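Local coordinates for core protein VP7 (Bluetongue virus, PDB 1BVP), which forms trimers that coat the VP3 scaffold of the bluetongue virus core and takes part in binding receptors on the host cell surface, at residues T113-T118 with L257-A262; R190-A195 with S201-A206; D275-G280 with P325-H330. All coordinates share one frame; numbering follows the deposited sequence.

Contact 1 (T113-T118 with L257-A262); sequences TGETST and LNQYPA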
ATOM      1  N   THR A 113       6.242 -12.244 -14.640  1.00 18.40           N
ATOM      2  CA  THR A 113       7.237 -12.221 -15.682  1.00 16.33           C
ATOM      3  C   THR A 113       7.389 -10.858 -16.349  1.00 17.13           C
ATOM      4  O   THR A 113       8.494 -10.349 -16.503  1.00 19.43           O
ATOM      5  CB  THR A 113       6.971 -13.350 -16.662  1.00 11.76           C
ATOM      6  OG1 THR A 113       7.351 -14.572 -16.026  1.00 18.54           O
ATOM      7  CG2 THR A 113       7.751 -13.187 -17.952  1.00  8.35           C
ATOM      8  N   GLY A 114       6.276 -10.242 -16.678  1.00 15.48           N
ATOM      9  CA  GLY A 114       6.339  -8.965 -17.338  1.00 10.26           C
ATOM     10  C   GLY A 114       7.020  -7.867 -16.557  1.00 14.51           C
ATOM     11  O   GLY A 114       7.919  -7.228 -17.101  1.00 18.35           O
ATOM     12  N   GLU A 115       6.653  -7.654 -15.289  1.00 12.96           N
ATOM     13  CA  GLU A 115       7.274  -6.555 -14.559  1.00 12.43           C
ATOM     14  C   GLU A 115       8.719  -6.793 -14.177  1.00 12.73           C
ATOM     15  O   GLU A 115       9.553  -5.919 -14.278  1.00 28.63           O
ATOM     16  CB  GLU A 115       6.420  -6.066 -13.364  1.00  9.72           C
ATOM     17  CG  GLU A 115       6.174  -7.040 -12.227  1.00  9.50           C
ATOM     18  CD  GLU A 115       7.199  -7.002 -11.108  1.00 12.87           C
ATOM     19  OE1 GLU A 115       8.194  -6.278 -11.195  1.00 18.51           O
ATOM     20  OE2 GLU A 115       7.015  -7.703 -10.105  1.00 16.46           O
ATOM     21  N   THR A 116       9.009  -8.011 -13.807  1.00 13.63           N
ATOM     22  CA  THR A 116      10.310  -8.463 -13.366  1.00  5.52           C
ATOM     23  C   THR A 116      11.385  -8.391 -14.427  1.00 13.43           C
ATOM     24  O   THR A 116      12.562  -8.216 -14.140  1.00 24.98           O
ATOM     25  CB  THR A 116      10.078  -9.906 -12.946  1.00  5.59           C
ATOM     26  OG1 THR A 116      10.223 -10.012 -11.547  1.00 13.01           O
ATOM     27  CG2 THR A 116      10.901 -10.893 -13.707  1.00 15.47           C
ATOM     28  N   SER A 117      10.992  -8.506 -15.676  1.00 15.45           N
ATOM     29  CA  SER A 117      11.973  -8.531 -16.732  1.00 17.58           C
ATOM     30  C   SER A 117      12.278  -7.165 -17.347  1.00 16.83           C
ATOM     31  O   SER A 117      13.051  -7.066 -18.303  1.00 19.96           O
ATOM     32  CB  SER A 117      11.491  -9.515 -17.793  1.00 20.59           C
ATOM     33  OG  SER A 117      10.302  -9.000 -18.374  1.00 31.98           O
ATOM     34  N   THR A 118      11.628  -6.121 -16.850  1.00 13.81           N
ATOM     35  CA  THR A 118      11.857  -4.782 -17.357  1.00  9.89           C
ATOM     36  C   THR A 118      12.051  -3.805 -16.204  1.00 16.09           C
ATOM     37  O   THR A 118      12.390  -4.227 -15.105  1.00 21.57           O
ATOM     38  CB  THR A 118      10.766  -4.336 -18.344  1.00 10.23           C
ATOM     39  OG1 THR A 118      11.245  -3.219 -19.121  1.00 16.32           O
ATOM     40  CG2 THR A 118       9.452  -4.039 -17.666  1.00  2.33           C
ATOM     41  N   LEU A 257       7.929  -2.284  -3.256  1.00 18.81           N
ATOM     42  CA  LEU A 257       6.980  -3.307  -2.846  1.00 11.25           C
ATOM     43  C   LEU A 257       5.643  -3.198  -3.600  1.00 11.47           C
ATOM     44  O   LEU A 257       4.718  -3.936  -3.321  1.00 15.82           O
ATOM     45  CB  LEU A 257       6.746  -3.178  -1.348  1.00  5.39           C
ATOM     46  CG  LEU A 257       7.297  -4.253  -0.423  1.00  9.65           C
ATOM     47  CD1 LEU A 257       8.477  -4.997  -0.977  1.00  7.84           C
ATOM     48  CD2 LEU A 257       7.609  -3.599   0.874  1.00  9.46           C
ATOM     49  N   ASN A 258       5.517  -2.220  -4.488  1.00  9.24           N
ATOM     50  CA  ASN A 258       4.300  -2.055  -5.265  1.00 10.69           C
ATOM     51  C   ASN A 258       4.525  -2.526  -6.691  1.00 13.28           C
ATOM     52  O   ASN A 258       3.834  -2.073  -7.572  1.00 17.16           O
ATOM     53  CB  ASN A 258       3.889  -0.597  -5.366  1.00 17.06           C
ATOM     54  CG  ASN A 258       3.554   0.022  -4.030  1.00 21.68           C
ATOM     55  OD1 ASN A 258       4.210   0.959  -3.614  1.00 27.16           O
ATOM     56  ND2 ASN A 258       2.502  -0.448  -3.385  1.00 21.51           N
ATOM     57  N   GLN A 259       5.523  -3.371  -6.932  1.00 10.61           N
ATOM     58  CA  GLN A 259       5.800  -3.870  -8.285  1.00  7.80           C
ATOM     59  C   GLN A 259       4.790  -4.937  -8.722  1.00 12.11           C
ATOM     60  O   GLN A 259       4.521  -5.129  -9.914  1.00 13.24           O
ATOM     61  CB  GLN A 259       7.200  -4.466  -8.333  1.00  2.59           C
ATOM     62  CG  GLN A 259       7.422  -5.503  -7.289  1.00  2.00           C
ATOM     63  CD  GLN A 259       8.765  -6.168  -7.392  1.00 10.07           C
ATOM     64  OE1 GLN A 259       9.029  -6.902  -8.341  1.00 18.29           O
ATOM     65  NE2 GLN A 259       9.615  -5.948  -6.403  1.00 12.77           N
ATOM     66  N   TYR A 260       4.197  -5.586  -7.728  1.00 13.39           N
ATOM     67  CA  TYR A 260       3.238  -6.639  -7.940  1.00 10.27           C
ATOM     68  C   TYR A 260       2.093  -6.374  -6.963  1.00 13.25           C
ATOM     69  O   TYR A 260       2.342  -6.108  -5.802  1.00 15.04           O
ATOM     70  CB  TYR A 260       3.912  -7.999  -7.665  1.00  5.88           C
ATOM     71  CG  TYR A 260       2.952  -9.154  -7.842  1.00 13.16           C
ATOM     72  CD1 TYR A 260       2.151  -9.573  -6.770  1.00 14.16           C
ATOM     73  CD2 TYR A 260       2.758  -9.761  -9.100  1.00 10.93           C
ATOM     74  CE1 TYR A 260       1.186 -10.535  -6.939  1.00 17.01           C
ATOM     75  CE2 TYR A 260       1.790 -10.743  -9.274  1.00 12.59           C
ATOM     76  CZ  TYR A 260       1.009 -11.112  -8.186  1.00 16.87           C
ATOM     77  OH  TYR A 260       0.001 -12.006  -8.303  1.00 17.63           O
ATOM     78  N   PRO A 261       0.823  -6.499  -7.411  1.00 13.94           N
ATOM     79  CA  PRO A 261      -0.317  -6.251  -6.523  1.00  8.39           C
ATOM     80  C   PRO A 261      -0.277  -6.970  -5.195  1.00  9.00           C
ATOM     81  O   PRO A 261      -0.198  -8.182  -5.139  1.00 16.29           O
ATOM     82  CB  PRO A 261      -1.536  -6.626  -7.363  1.00  2.00           C
ATOM     83  CG  PRO A 261      -0.969  -7.273  -8.586  1.00  7.88           C
ATOM     84  CD  PRO A 261       0.378  -6.776  -8.789  1.00  9.38           C
ATOM     85  N   ALA A 262      -0.364  -6.177  -4.128  1.00  9.95           N
ATOM     86  CA  ALA A 262      -0.323  -6.632  -2.748  1.00  4.11           C
ATOM     87  C   ALA A 262       0.854  -7.504  -2.357  1.00  5.21           C
ATOM     88  O   ALA A 262       0.753  -8.299  -1.394  1.00 11.18           O
ATOM     89  CB  ALA A 262      -1.616  -7.246  -2.310  1.00  2.05           C
TER
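Glu115 and Gln259 carry nearly all of this small, buried contact and show how two crossed side chains can join a helix end to a loop far along the chain. Both CB atoms point toward the partner segment, with Glu115 CA 7.0 Å from Gln259 CA. The two chains then cross at about a right angle, with the carboxylate and amide planes 79° apart.

Among the polar approaches, Glu115 OE2 lies 2.8 Å from Gln259 OE1. Glu115 OE1 is 3.0 Å from the same amide oxygen, but these two are acceptors and form no hydrogen bond. Two bonds orient the amide: Gln259 NE2 donates to the backbone carbonyls of Pro301 and Thr256.

The topology explains the meeting. Helix 103-116 is the last helix before the chain enters the beta domain, and 257-262 lies in the loop that brings it back to the helical domain, ahead of helix 263-271. The contact therefore sits where the two domains join.

Van der Waals contacts fill in around the polar groups. With CG between the backbone N and the carbonyl carbon (chi1 64°), Glu115 CG comes 3.4 Å from Gln259 O; the bend at chi2 then folds the carboxylate over the aliphatic part of the glutamine, Glu115 OE1 3.5 Å from Gln259 CB. Tyr260 adds its CB, 4.0 Å from Glu115 OE2, and sends its ring away along helix 103-116, against Glu108, Arg111 and Val112. On the assembly side, Gln259 packs on Phe268 of the second subunit, and Pro261 on Ala262 of that same neighbour.

Contact 2 (R190-A195 with S201-A206); sequences RIENFA and SQQTQA
Phe194 and Gln202 form the hydrogen-bonded pair of an antiparallel beta hairpin, built from strands 183-195 and 201-203 of the beta domain. Phe194 N donates to Gln202 O (3.0 Å), and Gln202 N donates back to Phe194 O (2.9 Å). Ala195 and Ser201 follow as a non-hydrogen-bonded pair. Toward Glu192 and Asn193 the first strand turns a corner, and side chains take over part of the polar linkage.

Two side-chain hydrogen bonds do this. Thr204 OG1 donates to Ile191 O over 2.8 Å, tilted from the carbonyl plane, and also accepts from Met242 N of the adjoining strand 241-252, so one hydroxyl ties the hairpin to its neighbour. Asn193 ND2 reaches Gln203 OE1 at 3.0 Å; the acceptor lies in the Asn193 amide plane, but the donor stands above the carbonyl plane of Gln203.

Charge is concentrated beside Thr204. Arg190 NH1 has its main partner, a salt bridge, in Glu134 of the second subunit, and makes a weaker bond, also part of a salt bridge, to Glu192 OE1. That subunit also extends the sheet: Arg190, Ile191 and Asn193 join one of its strands in a parallel ladder, while Ser201 OG bonds to its Arg140.

Nonpolar contact completes the hairpin. Arg190 CG rests 4.0 Å from Thr204 CG2. With CG set between its backbone N and carbonyl carbon (chi1 59°), Phe194 lays its ring alongside Gln202, whose CB forms a CH-pi contact over one face, 3.9 Å from the ring centroid; Gln202 CG lies 3.5 Å from Phe194 CZ.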
ATOM      1  N   ARG A 190      10.712  29.709   2.667  1.00 23.22           N
ATOM      2  CA  ARG A 190      11.571  30.722   3.292  1.00 22.88           C
ATOM      3  C   ARG A 190      11.614  30.324   4.770  1.00 18.76           C
ATOM      4  O   ARG A 190      10.552  30.015   5.346  1.00 18.07           O
ATOM      5  CB  ARG A 190      10.925  32.117   3.215  1.00 21.00           C
ATOM      6  CG  ARG A 190      11.340  32.910   2.012  1.00 26.87           C
ATOM      7  CD  ARG A 190      10.560  34.202   1.885  1.00 35.96           C
ATOM      8  NE  ARG A 190       9.222  34.014   1.315  1.00 39.73           N
ATOM      9  CZ  ARG A 190       8.102  34.208   2.010  1.00 45.00           C
ATOM     10  NH1 ARG A 190       8.172  34.603   3.292  1.00 43.88           N
ATOM     11  NH2 ARG A 190       6.920  33.961   1.448  1.00 44.53           N
ATOM     12  N   ILE A 191      12.806  30.225   5.366  1.00 15.93           N
ATOM     13  CA  ILE A 191      12.879  29.933   6.809  1.00 19.49           C
ATOM     14  C   ILE A 191      12.728  31.327   7.446  1.00 25.34           C
ATOM     15  O   ILE A 191      13.653  32.146   7.435  1.00 26.14           O
ATOM     16  CB  ILE A 191      14.210  29.299   7.231  1.00 17.31           C
ATOM     17  CG1 ILE A 191      14.470  28.015   6.430  1.00 12.77           C
ATOM     18  CG2 ILE A 191      14.166  28.963   8.724  1.00 15.35           C
ATOM     19  CD1 ILE A 191      15.788  27.339   6.763  1.00  6.70           C
ATOM     20  N   GLU A 192      11.515  31.614   7.907  1.00 30.18           N
ATOM     21  CA  GLU A 192      11.134  32.905   8.468  1.00 33.11           C
ATOM     22  C   GLU A 192      11.869  33.344   9.727  1.00 36.26           C
ATOM     23  O   GLU A 192      12.008  34.543   9.943  1.00 46.35           O
ATOM     24  CB  GLU A 192       9.619  32.913   8.704  1.00 39.88           C
ATOM     25  CG  GLU A 192       8.953  34.265   8.665  1.00 51.35           C
ATOM     26  CD  GLU A 192       9.343  35.079   7.448  1.00 64.38           C
ATOM     27  OE1 GLU A 192       9.538  34.514   6.342  1.00 67.67           O
ATOM     28  OE2 GLU A 192       9.460  36.313   7.603  1.00 74.29           O
ATOM     29  N   ASN A 193      12.342  32.406  10.547  1.00 29.23           N
ATOM     30  CA  ASN A 193      13.046  32.741  11.789  1.00 27.10           C
ATOM     31  C   ASN A 193      14.136  31.720  11.970  1.00 27.99           C
ATOM     32  O   ASN A 193      13.827  30.547  12.159  1.00 31.14           O
ATOM     33  CB  ASN A 193      12.080  32.633  12.973  1.00 29.49           C
ATOM     34  CG  ASN A 193      12.598  33.306  14.240  1.00 26.34           C
ATOM     35  OD1 ASN A 193      12.586  32.719  15.327  1.00 28.57           O
ATOM     36  ND2 ASN A 193      12.950  34.572  14.126  1.00 29.51           N
ATOM     37  N   PHE A 194      15.393  32.137  11.846  1.00 23.69           N
ATOM     38  CA  PHE A 194      16.525  31.222  12.004  1.00 21.65           C
ATOM     39  C   PHE A 194      17.583  31.730  12.991  1.00 22.08           C
ATOM     40  O   PHE A 194      17.573  32.875  13.392  1.00 27.06           O
ATOM     41  CB  PHE A 194      17.182  30.931  10.654  1.00 18.69           C
ATOM     42  CG  PHE A 194      17.696  32.156   9.938  1.00 17.84           C
ATOM     43  CD1 PHE A 194      16.827  32.979   9.223  1.00 14.78           C
ATOM     44  CD2 PHE A 194      19.068  32.433   9.898  1.00 18.10           C
ATOM     45  CE1 PHE A 194      17.314  34.058   8.462  1.00 14.19           C
ATOM     46  CE2 PHE A 194      19.568  33.506   9.140  1.00 13.21           C
ATOM     47  CZ  PHE A 194      18.695  34.315   8.421  1.00 14.35           C
ATOM     48  N   ALA A 195      18.500  30.859  13.367  1.00 21.23           N
ATOM     49  CA  ALA A 195      19.548  31.175  14.304  1.00 16.01           C
ATOM     50  C   ALA A 195      20.799  31.580  13.576  1.00 20.65           C
ATOM     51  O   ALA A 195      21.207  30.904  12.623  1.00 19.05           O
ATOM     52  CB  ALA A 195      19.850  29.973  15.179  1.00 12.99           C
ATOM     53  N   SER A 201      18.272  35.280  16.829  1.00 16.07           N
ATOM     54  CA  SER A 201      17.328  35.122  15.741  1.00 17.28           C
ATOM     55  C   SER A 201      17.509  36.136  14.627  1.00 25.91           C
ATOM     56  O   SER A 201      17.899  37.262  14.853  1.00 33.95           O
ATOM     57  CB  SER A 201      15.912  35.234  16.275  1.00 15.87           C
ATOM     58  OG  SER A 201      15.697  34.263  17.285  1.00 24.82           O
ATOM     59  N   GLN A 202      17.130  35.740  13.426  1.00 33.46           N
ATOM     60  CA  GLN A 202      17.208  36.591  12.256  1.00 36.85           C
ATOM     61  C   GLN A 202      15.997  36.197  11.374  1.00 35.93           C
ATOM     62  O   GLN A 202      15.487  35.079  11.466  1.00 34.89           O
ATOM     63  CB  GLN A 202      18.540  36.351  11.550  1.00 41.19           C
ATOM     64  CG  GLN A 202      18.760  37.202  10.327  1.00 58.79           C
ATOM     65  CD  GLN A 202      19.392  38.534  10.641  1.00 70.40           C
ATOM     66  OE1 GLN A 202      19.826  38.777  11.771  1.00 75.59           O
ATOM     67  NE2 GLN A 202      19.451  39.408   9.643  1.00 74.04           N
ATOM     68  N   GLN A 203      15.495  37.137  10.581  1.00 37.09           N
ATOM     69  CA  GLN A 203      14.350  36.891   9.706  1.00 36.39           C
ATOM     70  C   GLN A 203      14.782  36.843   8.257  1.00 37.35           C
ATOM     71  O   GLN A 203      15.795  37.449   7.878  1.00 45.39           O
ATOM     72  CB  GLN A 203      13.366  38.046   9.785  1.00 42.94           C
ATOM     73  CG  GLN A 203      12.033  37.695  10.321  1.00 54.43           C
ATOM     74  CD  GLN A 203      12.023  37.739  11.816  1.00 62.18           C
ATOM     75  OE1 GLN A 203      12.870  37.125  12.485  1.00 60.22           O
ATOM     76  NE2 GLN A 203      11.091  38.517  12.366  1.00 68.38           N
ATOM     77  N   THR A 204      13.999  36.150   7.441  1.00 33.34           N
ATOM     78  CA  THR A 204      14.259  36.105   6.014  1.00 28.17           C
ATOM     79  C   THR A 204      13.214  37.037   5.411  1.00 31.82           C
ATOM     80  O   THR A 204      12.017  36.899   5.695  1.00 31.86           O
ATOM     81  CB  THR A 204      14.160  34.678   5.450  1.00 19.78           C
ATOM     82  OG1 THR A 204      15.234  33.885   5.988  1.00 16.94           O
ATOM     83  CG2 THR A 204      14.311  34.711   3.933  1.00 11.34           C
ATOM     84  N   GLN A 205      13.681  38.070   4.711  1.00 38.67           N
ATOM     85  CA  GLN A 205      12.774  39.051   4.090  1.00 45.27           C
ATOM     86  C   GLN A 205      12.153  38.437   2.843  1.00 42.35           C
ATOM     87  O   GLN A 205      12.783  37.614   2.180  1.00 42.62           O
ATOM     88  CB  GLN A 205      13.526  40.340   3.657  1.00 55.44           C
ATOM     89  CG  GLN A 205      14.197  41.184   4.750  1.00 63.93           C
ATOM     90  CD  GLN A 205      13.258  41.477   5.908  1.00 73.39           C
ATOM     91  OE1 GLN A 205      13.541  41.128   7.070  1.00 76.36           O
ATOM     92  NE2 GLN A 205      12.116  42.090   5.601  1.00 77.36           N
ATOM     93  N   ALA A 206      10.933  38.834   2.501  1.00 39.31           N
ATOM     94  CA  ALA A 206      10.325  38.312   1.277  1.00 35.16           C
ATOM     95  C   ALA A 206      11.149  38.856   0.110  1.00 33.18           C
ATOM     96  O   ALA A 206      11.742  39.926   0.210  1.00 35.88           O
ATOM     97  CB  ALA A 206       8.873  38.770   1.158  1.00 32.03           C
TER

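Contact 3 (D275-G280 with P325-H330); sequences DHTWHG and PEFAIH
Thr277 meets both Phe327 and Ile329, and so makes the first turn of helix 276-286 the docking surface for an extended run of chain. The approach to it begins at Asp275, the N-cap, whose OD1 accepts from Trp278 N at 2.9 Å with a nearly straight N-H...O angle of 168°. The other carboxylate oxygen, OD2, bonds to the hydroxyl of Tyr320, tying the start of this helix to helix 304-323.

At Thr277 the methyl does the touching. CG2 stands over one face of the Phe327 ring in a CH-pi contact, 4.1 Å from the centroid and displaced toward the rim near CZ. Holding CG2 anti to the backbone N (chi1 of -60° for OG1) also lets it meet Ile329 CD1 at 3.8 Å, so a single methyl is shared by a ring and an aliphatic tip.

The partner segment is the loop after helix 304-323, and the contact folds it back against helix 276-286 within the helical domain. Phe327 has an edge-to-face neighbour in Phe63 of helix 55-73, which brings a third helix to the site. Trp278 turns away from the loop and packs on Leu313 and Ala317.

One turn on, Gly280 also meets the isoleucine: its backbone C is 4.1 Å from Ile329 CD1, which also approaches Thr277 O at 3.4 Å.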
ATOM      1  N   ASP A 275       2.715 -21.951  13.205  1.00  8.79           N
ATOM      2  CA  ASP A 275       3.105 -22.875  14.251  1.00 12.56           C
ATOM      3  C   ASP A 275       4.549 -23.253  13.961  1.00 15.48           C
ATOM      4  O   ASP A 275       5.125 -22.853  12.911  1.00 19.44           O
ATOM      5  CB  ASP A 275       2.196 -24.118  14.315  1.00 17.02           C
ATOM      6  CG  ASP A 275       2.156 -24.925  12.997  1.00 19.57           C
ATOM      7  OD1 ASP A 275       3.190 -25.147  12.319  1.00 22.22           O
ATOM      8  OD2 ASP A 275       1.052 -25.365  12.644  1.00 20.98           O
ATOM      9  N   HIS A 276       5.102 -24.098  14.818  1.00  6.75           N
ATOM     10  CA  HIS A 276       6.494 -24.489  14.654  1.00 15.70           C
ATOM     11  C   HIS A 276       6.851 -25.214  13.402  1.00 18.86           C
ATOM     12  O   HIS A 276       7.966 -25.069  12.904  1.00 27.49           O
ATOM     13  CB  HIS A 276       6.976 -25.284  15.852  1.00 22.60           C
ATOM     14  CG  HIS A 276       6.974 -24.494  17.121  1.00 30.26           C
ATOM     15  ND1 HIS A 276       5.893 -24.472  17.981  1.00 31.64           N
ATOM     16  CD2 HIS A 276       7.888 -23.633  17.637  1.00 27.82           C
ATOM     17  CE1 HIS A 276       6.140 -23.629  18.970  1.00 28.53           C
ATOM     18  NE2 HIS A 276       7.341 -23.108  18.784  1.00 28.49           N
ATOM     19  N   THR A 277       5.912 -25.991  12.880  1.00 20.78           N
ATOM     20  CA  THR A 277       6.169 -26.743  11.664  1.00 18.96           C
ATOM     21  C   THR A 277       6.233 -25.800  10.460  1.00 15.49           C
ATOM     22  O   THR A 277       7.194 -25.831   9.668  1.00 15.23           O
ATOM     23  CB  THR A 277       5.114 -27.854  11.507  1.00 23.01           C
ATOM     24  OG1 THR A 277       5.193 -28.727  12.647  1.00 25.82           O
ATOM     25  CG2 THR A 277       5.358 -28.660  10.239  1.00 23.60           C
ATOM     26  N   TRP A 278       5.264 -24.898  10.356  1.00  7.42           N
ATOM     27  CA  TRP A 278       5.277 -23.986   9.239  1.00  9.73           C
ATOM     28  C   TRP A 278       6.523 -23.109   9.323  1.00 15.04           C
ATOM     29  O   TRP A 278       7.220 -22.844   8.328  1.00 17.24           O
ATOM     30  CB  TRP A 278       4.043 -23.120   9.268  1.00 13.61           C
ATOM     31  CG  TRP A 278       4.155 -22.039   8.272  1.00 14.46           C
ATOM     32  CD1 TRP A 278       4.387 -20.711   8.510  1.00 16.59           C
ATOM     33  CD2 TRP A 278       4.176 -22.207   6.866  1.00 10.00           C
ATOM     34  NE1 TRP A 278       4.572 -20.048   7.328  1.00 15.28           N
ATOM     35  CE2 TRP A 278       4.451 -20.942   6.299  1.00  9.68           C
ATOM     36  CE3 TRP A 278       4.000 -23.314   6.023  1.00  8.91           C
ATOM     37  CZ2 TRP A 278       4.554 -20.747   4.922  1.00 11.17           C
ATOM     38  CZ3 TRP A 278       4.102 -23.129   4.650  1.00 11.35           C
ATOM     39  CH2 TRP A 278       4.378 -21.848   4.111  1.00 17.36           C
ATOM     40  N   HIS A 279       6.775 -22.631  10.529  1.00 14.68           N
ATOM     41  CA  HIS A 279       7.917 -21.804  10.771  1.00 12.08           C
ATOM     42  C   HIS A 279       9.207 -22.546  10.351  1.00 12.37           C
ATOM     43  O   HIS A 279      10.041 -22.017   9.584  1.00 10.96           O
ATOM     44  CB  HIS A 279       7.898 -21.404  12.239  1.00 21.51           C
ATOM     45  CG  HIS A 279       8.932 -20.385  12.581  1.00 28.34           C
ATOM     46  ND1 HIS A 279       8.965 -19.143  11.992  1.00 24.11           N
ATOM     47  CD2 HIS A 279      10.043 -20.468  13.356  1.00 24.58           C
ATOM     48  CE1 HIS A 279      10.059 -18.511  12.375  1.00 26.20           C
ATOM     49  NE2 HIS A 279      10.728 -19.295  13.203  1.00 22.77           N
ATOM     50  N   GLY A 280       9.334 -23.803  10.772  1.00 10.88           N
ATOM     51  CA  GLY A 280      10.500 -24.599  10.392  1.00  6.40           C
ATOM     52  C   GLY A 280      10.600 -24.853   8.888  1.00 14.32           C
ATOM     53  O   GLY A 280      11.675 -24.720   8.282  1.00 18.35           O
ATOM     54  N   PRO A 325      -1.853 -30.075   7.981  1.00 15.45           N
ATOM     55  CA  PRO A 325      -1.027 -31.282   8.086  1.00 12.77           C
ATOM     56  C   PRO A 325      -0.204 -31.331   9.368  1.00 19.60           C
ATOM     57  O   PRO A 325      -0.075 -30.324  10.067  1.00 23.82           O
ATOM     58  CB  PRO A 325      -0.155 -31.200   6.842  1.00 12.09           C
ATOM     59  CG  PRO A 325       0.043 -29.765   6.660  1.00 11.15           C
ATOM     60  CD  PRO A 325      -1.307 -29.145   6.975  1.00 12.65           C
ATOM     61  N   GLU A 326       0.280 -32.525   9.712  1.00 20.91           N
ATOM     62  CA  GLU A 326       1.094 -32.751  10.903  1.00 17.40           C
ATOM     63  C   GLU A 326       2.201 -33.698  10.557  1.00 17.46           C
ATOM     64  O   GLU A 326       1.977 -34.862  10.269  1.00 24.24           O
ATOM     65  CB  GLU A 326       0.303 -33.375  12.039  1.00 16.76           C
ATOM     66  CG  GLU A 326      -0.734 -32.468  12.660  1.00 29.12           C
ATOM     67  CD  GLU A 326      -1.489 -33.154  13.790  1.00 42.19           C
ATOM     68  OE1 GLU A 326      -0.859 -33.960  14.533  1.00 49.38           O
ATOM     69  OE2 GLU A 326      -2.714 -32.907  13.919  1.00 45.50           O
ATOM     70  N   PHE A 327       3.412 -33.192  10.572  1.00 17.78           N
ATOM     71  CA  PHE A 327       4.551 -34.020  10.276  1.00 18.81           C
ATOM     72  C   PHE A 327       5.752 -33.433  10.986  1.00 21.17           C
ATOM     73  O   PHE A 327       5.677 -32.331  11.530  1.00 26.83           O
ATOM     74  CB  PHE A 327       4.763 -34.138   8.777  1.00 15.15           C
ATOM     75  CG  PHE A 327       4.920 -32.833   8.089  1.00 18.84           C
ATOM     76  CD1 PHE A 327       3.812 -32.030   7.831  1.00 21.22           C
ATOM     77  CD2 PHE A 327       6.171 -32.403   7.670  1.00 21.29           C
ATOM     78  CE1 PHE A 327       3.947 -30.815   7.164  1.00 18.88           C
ATOM     79  CE2 PHE A 327       6.321 -31.189   7.000  1.00 19.38           C
ATOM     80  CZ  PHE A 327       5.210 -30.399   6.749  1.00 21.41           C
ATOM     81  N   ALA A 328       6.855 -34.169  10.965  1.00 23.11           N
ATOM     82  CA  ALA A 328       8.078 -33.770  11.647  1.00 25.56           C
ATOM     83  C   ALA A 328       9.151 -33.154  10.769  1.00 28.23           C
ATOM     84  O   ALA A 328       9.390 -33.612   9.650  1.00 31.68           O
ATOM     85  CB  ALA A 328       8.648 -34.961  12.357  1.00 26.09           C
ATOM     86  N   ILE A 329       9.831 -32.146  11.312  1.00 28.85           N
ATOM     87  CA  ILE A 329      10.933 -31.468  10.617  1.00 25.12           C
ATOM     88  C   ILE A 329      12.165 -31.563  11.527  1.00 26.39           C
ATOM     89  O   ILE A 329      12.062 -31.399  12.751  1.00 23.71           O
ATOM     90  CB  ILE A 329      10.565 -30.007  10.310  1.00 23.45           C
ATOM     91  CG1 ILE A 329       9.479 -29.984   9.233  1.00 24.16           C
ATOM     92  CG2 ILE A 329      11.772 -29.254   9.825  1.00 23.51           C
ATOM     93  CD1 ILE A 329       8.940 -28.639   8.932  1.00 25.20           C
ATOM     94  N   HIS A 330      13.307 -31.920  10.955  1.00 31.65           N
ATOM     95  CA  HIS A 330      14.534 -32.064  11.749  1.00 33.30           C
ATOM     96  C   HIS A 330      14.879 -30.807  12.521  1.00 33.70           C
ATOM     97  O   HIS A 330      14.929 -29.708  11.962  1.00 36.11           O
ATOM     98  CB  HIS A 330      15.728 -32.447  10.870  1.00 35.04           C
ATOM     99  CG  HIS A 330      15.680 -33.849  10.350  1.00 40.59           C
ATOM    100  ND1 HIS A 330      15.245 -34.917  11.117  1.00 45.52           N
ATOM    101  CD2 HIS A 330      15.982 -34.355   9.131  1.00 40.65           C
ATOM    102  CE1 HIS A 330      15.275 -36.021  10.384  1.00 46.45           C
ATOM    103  NE2 HIS A 330      15.718 -35.709   9.176  1.00 45.13           N
TER

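Overall arrangement
The three contacts sample both domains of the elongated subunit. Contacts 1 and 3 belong to the helical domain, with centres about 31 Å apart, and helix 304-323 links them: it lies beside 257-262 and leads into 325-330. Contact 2 sits in the beta domain, its centre about 46 Å from that of contact 1 and about 63 Å from that of contact 3, on the other side of the chain's centre from the latter. Along the sequence it is nested inside the loop closed by contact 1, an insertion of strands between helices, whereas contact 3 follows later. Contacts 1 and 2 both touch the second subunit, so trimer interfaces involve both domains; contact 3 lies within one chain, and no other subunit touches its segments.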